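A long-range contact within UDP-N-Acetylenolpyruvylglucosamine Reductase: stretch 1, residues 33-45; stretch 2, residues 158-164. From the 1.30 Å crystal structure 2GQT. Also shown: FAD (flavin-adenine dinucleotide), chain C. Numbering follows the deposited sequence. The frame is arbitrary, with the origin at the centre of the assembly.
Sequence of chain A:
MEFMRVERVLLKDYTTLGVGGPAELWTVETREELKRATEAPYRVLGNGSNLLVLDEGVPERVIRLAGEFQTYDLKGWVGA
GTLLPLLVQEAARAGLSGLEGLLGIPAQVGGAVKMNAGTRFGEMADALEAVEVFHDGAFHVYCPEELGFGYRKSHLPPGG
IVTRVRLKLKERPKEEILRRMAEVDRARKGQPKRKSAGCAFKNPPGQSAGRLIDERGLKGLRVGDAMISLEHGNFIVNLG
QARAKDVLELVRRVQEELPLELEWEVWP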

# COMPACT_ATOMS: atom_id res chain seq x y z
N GLU A 33 -1.72 2.07 23.78
CA GLU A 33 -2.37 3.08 22.96
C GLU A 33 -3.20 2.44 21.84
O GLU A 33 -4.29 2.90 21.55
N LEU A 34 -2.69 1.36 21.26
CA LEU A 34 -3.46 0.60 20.25
C LEU A 34 -4.75 0.02 20.82
O LEU A 34 -5.80 0.10 20.19
N LYS A 35 -4.66 -0.56 22.02
CA LYS A 35 -5.84 -1.12 22.70
C LYS A 35 -6.92 -0.06 22.90
O LYS A 35 -8.11 -0.33 22.71
N ARG A 36 -6.49 1.15 23.26
CA ARG A 36 -7.40 2.27 23.47
C ARG A 36 -8.01 2.80 22.16
O ARG A 36 -9.22 3.03 22.08
N ALA A 37 -7.18 2.98 21.14
CA ALA A 37 -7.64 3.51 19.85
C ALA A 37 -8.71 2.62 19.21
O ALA A 37 -9.60 3.11 18.53
N THR A 38 -8.62 1.31 19.45
CA THR A 38 -9.50 0.33 18.80
C THR A 38 -10.80 0.06 19.57
O THR A 38 -11.53 -0.87 19.23
N GLU A 39 -11.09 0.88 20.58
CA GLU A 39 -12.29 0.70 21.41
C GLU A 39 -13.55 1.19 20.72
O GLU A 39 -14.66 0.90 21.16
N ALA A 40 -13.38 1.96 19.64
CA ALA A 40 -14.48 2.39 18.80
C ALA A 40 -14.16 2.05 17.34
O ALA A 40 -13.00 1.75 17.03
N PRO A 41 -15.17 2.06 16.45
CA PRO A 41 -14.95 1.77 15.03
C PRO A 41 -13.75 2.51 14.44
O PRO A 41 -13.59 3.71 14.65
N TYR A 42 -12.91 1.77 13.71
CA TYR A 42 -11.64 2.29 13.23
C TYR A 42 -11.31 1.74 11.85
O TYR A 42 -11.86 0.72 11.42
N ARG A 43 -10.41 2.45 11.17
CA ARG A 43 -9.72 1.98 9.98
C ARG A 43 -8.22 2.15 10.26
O ARG A 43 -7.84 2.95 11.11
N VAL A 44 -7.38 1.40 9.55
CA VAL A 44 -5.94 1.57 9.67
C VAL A 44 -5.40 2.20 8.39
O VAL A 44 -5.72 1.78 7.27
N LEU A 45 -4.59 3.24 8.57
CA LEU A 45 -3.93 3.90 7.46
C LEU A 45 -2.46 3.52 7.45
O LEU A 45 -1.77 3.69 8.46
N PRO A 158 -11.12 -10.63 11.17
CA PRO A 158 -11.96 -9.43 11.12
C PRO A 158 -11.45 -8.31 12.03
O PRO A 158 -11.19 -8.53 13.21
N GLY A 159 -11.32 -7.11 11.46
CA GLY A 159 -10.82 -5.95 12.18
C GLY A 159 -9.32 -5.99 12.44
O GLY A 159 -8.79 -5.12 13.13
N GLY A 160 -8.62 -6.98 11.88
CA GLY A 160 -7.22 -7.22 12.20
C GLY A 160 -6.29 -6.10 11.80
O GLY A 160 -6.37 -5.57 10.69
N ILE A 161 -5.40 -5.73 12.73
CA ILE A 161 -4.35 -4.76 12.46
C ILE A 161 -3.02 -5.50 12.50
O ILE A 161 -2.64 -6.06 13.53
N VAL A 162 -2.31 -5.53 11.38
CA VAL A 162 -0.96 -6.07 11.36
C VAL A 162 -0.06 -5.12 12.15
O VAL A 162 -0.04 -3.92 11.87
N THR A 163 0.62 -5.64 13.15
CA THR A 163 1.42 -4.80 14.05
C THR A 163 2.93 -5.02 13.91
O THR A 163 3.71 -4.11 14.18
N ARG A 164 3.32 -6.21 13.45
CA ARG A 164 4.72 -6.62 13.45
C ARG A 164 4.86 -7.87 12.60
O ARG A 164 3.94 -8.68 12.56

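A strand that must both pack against a helix and bind a cofactor can divide the two tasks between its side chains and its backbone, and residues 158-164 of this reductase, a loop leading into a strand from Ile-161, offer a compact example. The facing stretch supplies the last turn of a helix, a short loop and a strand beginning at Tyr-42, so its contact residues come from helix, loop and strand and gather mainly on Ile-161.

Pro-158 makes no contact with the other stretch. Gly-159 follows with a positive phi of 73°, a conformation that favours glycine, and its carbonyl accepts the single hydrogen bond that crosses the interface: Tyr-42 OH donates to Gly-159 O at 2.6 Å. The tyrosine reaches it with chi1 at 59° (p) and chi2 at 87°, and the carbonyl oxygen lies at the ring edge, near its plane. The absence of a side chain matters here, because an ideal CB on Gly-159 would sit 3.0 Å from Tyr-42 OH, a clash. Gly-160 contributes almost nothing to the contact, although its backbone passes close to the adenine of the FAD.

Ile-161 is the hub. Its CA-to-CB bond points toward the other stretch, and the m,t rotamer (chi1 -56°, chi2 179°) extends CD1 into a pocket formed by helix, loop and strand. Ile-161 CD1 lies 3.9 Å from Leu-34 CD1, 3.6 Å from Thr-38 CG2 and 3.7 Å from Tyr-42 CE1, while Ile-161 CG1 meets Val-44 CG2 at 3.5 Å. Val-44 adopts t, and Thr-38, just past the helix, adopts p, which brings its methyl to the isoleucine. Thus the same tyrosine that anchors Gly-159 through its hydroxyl also offers ring carbon to the apolar cluster.

Val-162, with chi1 t, points away from this cluster, as the alternation of a strand would suggest, but its backbone is fully engaged with the cofactor. Val-162 N donates to FAD N1A at 2.9 Å, and FAD N6A donates to Val-162 O, also at 2.9 Å, so the adenine edge is read by one residue's main chain. The facing strand joins in through its own backbone: FAD O2B donates to Val-44 O at 2.6 Å.

At Thr-163 the side chain turns toward the helix again. Its p rotamer (49°) places Thr-163 CG2 3.6 Å from Leu-34 CD2, while its hydroxyl is hydrogen-bonded elsewhere in the structure. Leu-34, in the t,p rotamer, therefore bridges Ile-161 and Thr-163. Arg-164 lies beyond reach, and the packing ends there.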

# COMPACT_ATOMS: atom_id res chain seq x y z
CB GLU A 33 -1.33 4.07 22.40
CG GLU A 33 -0.80 5.06 23.45
CD GLU A 33 0.32 5.95 22.93
OE1 GLU A 33 0.92 6.71 23.74
OE2 GLU A 33 0.62 5.91 21.72
CB LEU A 34 -2.61 -0.50 19.61
CG LEU A 34 -3.28 -1.21 18.42
CD1 LEU A 34 -3.67 -0.22 17.32
CD2 LEU A 34 -2.39 -2.30 17.88
CB LYS A 35 -5.45 -1.78 24.03
CG LYS A 35 -4.74 -3.12 23.85
CD LYS A 35 -3.91 -3.52 25.06
CE LYS A 35 -4.67 -4.41 26.02
NZ LYS A 35 -3.76 -4.89 27.10
CB ARG A 36 -6.70 3.41 24.24
CG ARG A 36 -7.57 4.64 24.45
CD ARG A 36 -6.74 5.84 24.85
NE ARG A 36 -7.38 7.08 24.39
CZ ARG A 36 -6.76 8.25 24.27
NH1 ARG A 36 -5.47 8.38 24.58
NH2 ARG A 36 -7.44 9.30 23.84
CB ALA A 37 -6.46 3.68 18.91
CB THR A 38 -8.79 -1.02 18.56
OG1 THR A 38 -8.23 -1.50 19.79
CG2 THR A 38 -7.69 -0.87 17.52
CB GLU A 39 -12.11 1.39 22.76
CG GLU A 39 -11.19 0.66 23.71
CD GLU A 39 -11.01 1.39 25.03
OE1 GLU A 39 -11.42 2.57 25.12
OE2 GLU A 39 -10.45 0.79 25.97
CB ALA A 40 -14.72 3.88 18.97
CB PRO A 41 -16.24 2.24 14.36
CG PRO A 41 -17.28 2.07 15.43
CD PRO A 41 -16.60 2.35 16.73
CB TYR A 42 -10.51 1.91 14.21
CG TYR A 42 -10.35 0.42 14.40
CD1 TYR A 42 -9.55 -0.34 13.53
CD2 TYR A 42 -11.03 -0.24 15.42
CE1 TYR A 42 -9.43 -1.71 13.69
CE2 TYR A 42 -10.91 -1.61 15.59
CZ TYR A 42 -10.11 -2.34 14.72
OH TYR A 42 -10.00 -3.70 14.90
CB ARG A 43 -10.09 2.84 8.77
CG ARG A 43 -11.56 2.87 8.43
CD ARG A 43 -11.80 3.80 7.26
NE ARG A 43 -13.22 4.04 7.04
CZ ARG A 43 -13.92 3.56 6.01
NH1 ARG A 43 -13.34 2.82 5.08
NH2 ARG A 43 -15.21 3.85 5.92
CB VAL A 44 -5.20 0.23 9.94
CG1 VAL A 44 -3.71 0.48 10.18
CG2 VAL A 44 -5.81 -0.48 11.12
CB LEU A 45 -4.09 5.41 7.60
CG LEU A 45 -3.33 6.33 6.64
CD1 LEU A 45 -3.85 6.21 5.21
CD2 LEU A 45 -3.42 7.76 7.15
CB PRO A 158 -13.33 -9.95 11.59
CG PRO A 158 -13.32 -11.37 11.23
CD PRO A 158 -11.92 -11.86 11.36
CB ILE A 161 -4.36 -3.64 13.52
CG1 ILE A 161 -5.74 -2.98 13.57
CG2 ILE A 161 -3.25 -2.61 13.22
CD1 ILE A 161 -5.85 -1.88 14.60
CB VAL A 162 -0.44 -6.22 9.93
CG1 VAL A 162 1.00 -6.73 9.91
CG2 VAL A 162 -1.37 -7.14 9.12
CB THR A 163 1.01 -5.02 15.51
OG1 THR A 163 0.96 -6.42 15.78
CG2 THR A 163 -0.35 -4.41 15.76
CB ARG A 164 5.06 -7.02 14.89
CG ARG A 164 6.38 -6.65 15.45
CD ARG A 164 6.24 -6.79 16.96
NE ARG A 164 6.29 -5.47 17.56
CZ ARG A 164 5.35 -4.88 18.29
NH1 ARG A 164 4.20 -5.47 18.60
NH2 ARG A 164 5.60 -3.66 18.74
PA FAD C . -2.66 1.98 2.45
O1A FAD C . -2.89 2.47 1.08
O2A FAD C . -2.46 2.94 3.56
O5B FAD C . -3.82 0.99 2.89
C5B FAD C . -4.22 -0.06 2.01
C4B FAD C . -5.06 -1.07 2.76
O4B FAD C . -4.23 -1.70 3.77
C3B FAD C . -6.26 -0.47 3.50
O3B FAD C . -7.29 -1.46 3.52
C2B FAD C . -5.70 -0.26 4.91
O2B FAD C . -6.73 -0.25 5.90
C1B FAD C . -4.85 -1.50 5.06
N9A FAD C . -3.77 -1.41 6.07
C8A FAD C . -2.75 -0.54 6.08
N7A FAD C . -1.97 -0.79 7.13
C5A FAD C . -2.48 -1.85 7.78
C6A FAD C . -2.14 -2.56 8.93
N6A FAD C . -1.06 -2.27 9.67
N1A FAD C . -2.92 -3.59 9.30
C2A FAD C . -4.01 -3.92 8.60
N3A FAD C . -4.39 -3.27 7.51
C4A FAD C . -3.63 -2.24 7.10
N1 FAD C . 1.12 -2.59 -5.24
C2 FAD C . 1.61 -3.83 -5.59
O2 FAD C . 1.09 -4.84 -5.16
N3 FAD C . 2.69 -3.92 -6.47
C4 FAD C . 3.31 -2.79 -6.99
O4 FAD C . 4.27 -2.92 -7.76
C4X FAD C . 2.81 -1.55 -6.62
N5 FAD C . 3.39 -0.39 -7.12
C5X FAD C . 2.92 0.86 -6.69
C6 FAD C . 3.56 2.02 -7.15
C7 FAD C . 3.13 3.27 -6.73
C7M FAD C . 3.85 4.53 -7.24
C8 FAD C . 2.05 3.37 -5.85
C8M FAD C . 1.56 4.74 -5.38
C9 FAD C . 1.41 2.21 -5.40
C9A FAD C . 1.84 0.95 -5.81
N10 FAD C . 1.20 -0.22 -5.37
C10 FAD C . 1.72 -1.46 -5.75
C1' FAD C . -0.02 -0.18 -4.52
C2' FAD C . 0.31 -0.06 -3.02
O2' FAD C . 1.65 0.44 -2.83
C3' FAD C . 0.18 -1.39 -2.28
O3' FAD C . -1.17 -1.86 -2.36
C4' FAD C . 0.63 -1.28 -0.82
O4' FAD C . 0.70 -2.58 -0.24
C5' FAD C . -0.28 -0.40 0.03
O5' FAD C . 0.37 -0.22 1.29
P FAD C . 0.12 1.11 2.13
O1P FAD C . 0.88 0.97 3.38
O2P FAD C . 0.31 2.32 1.29
O3P FAD C . -1.44 0.91 2.47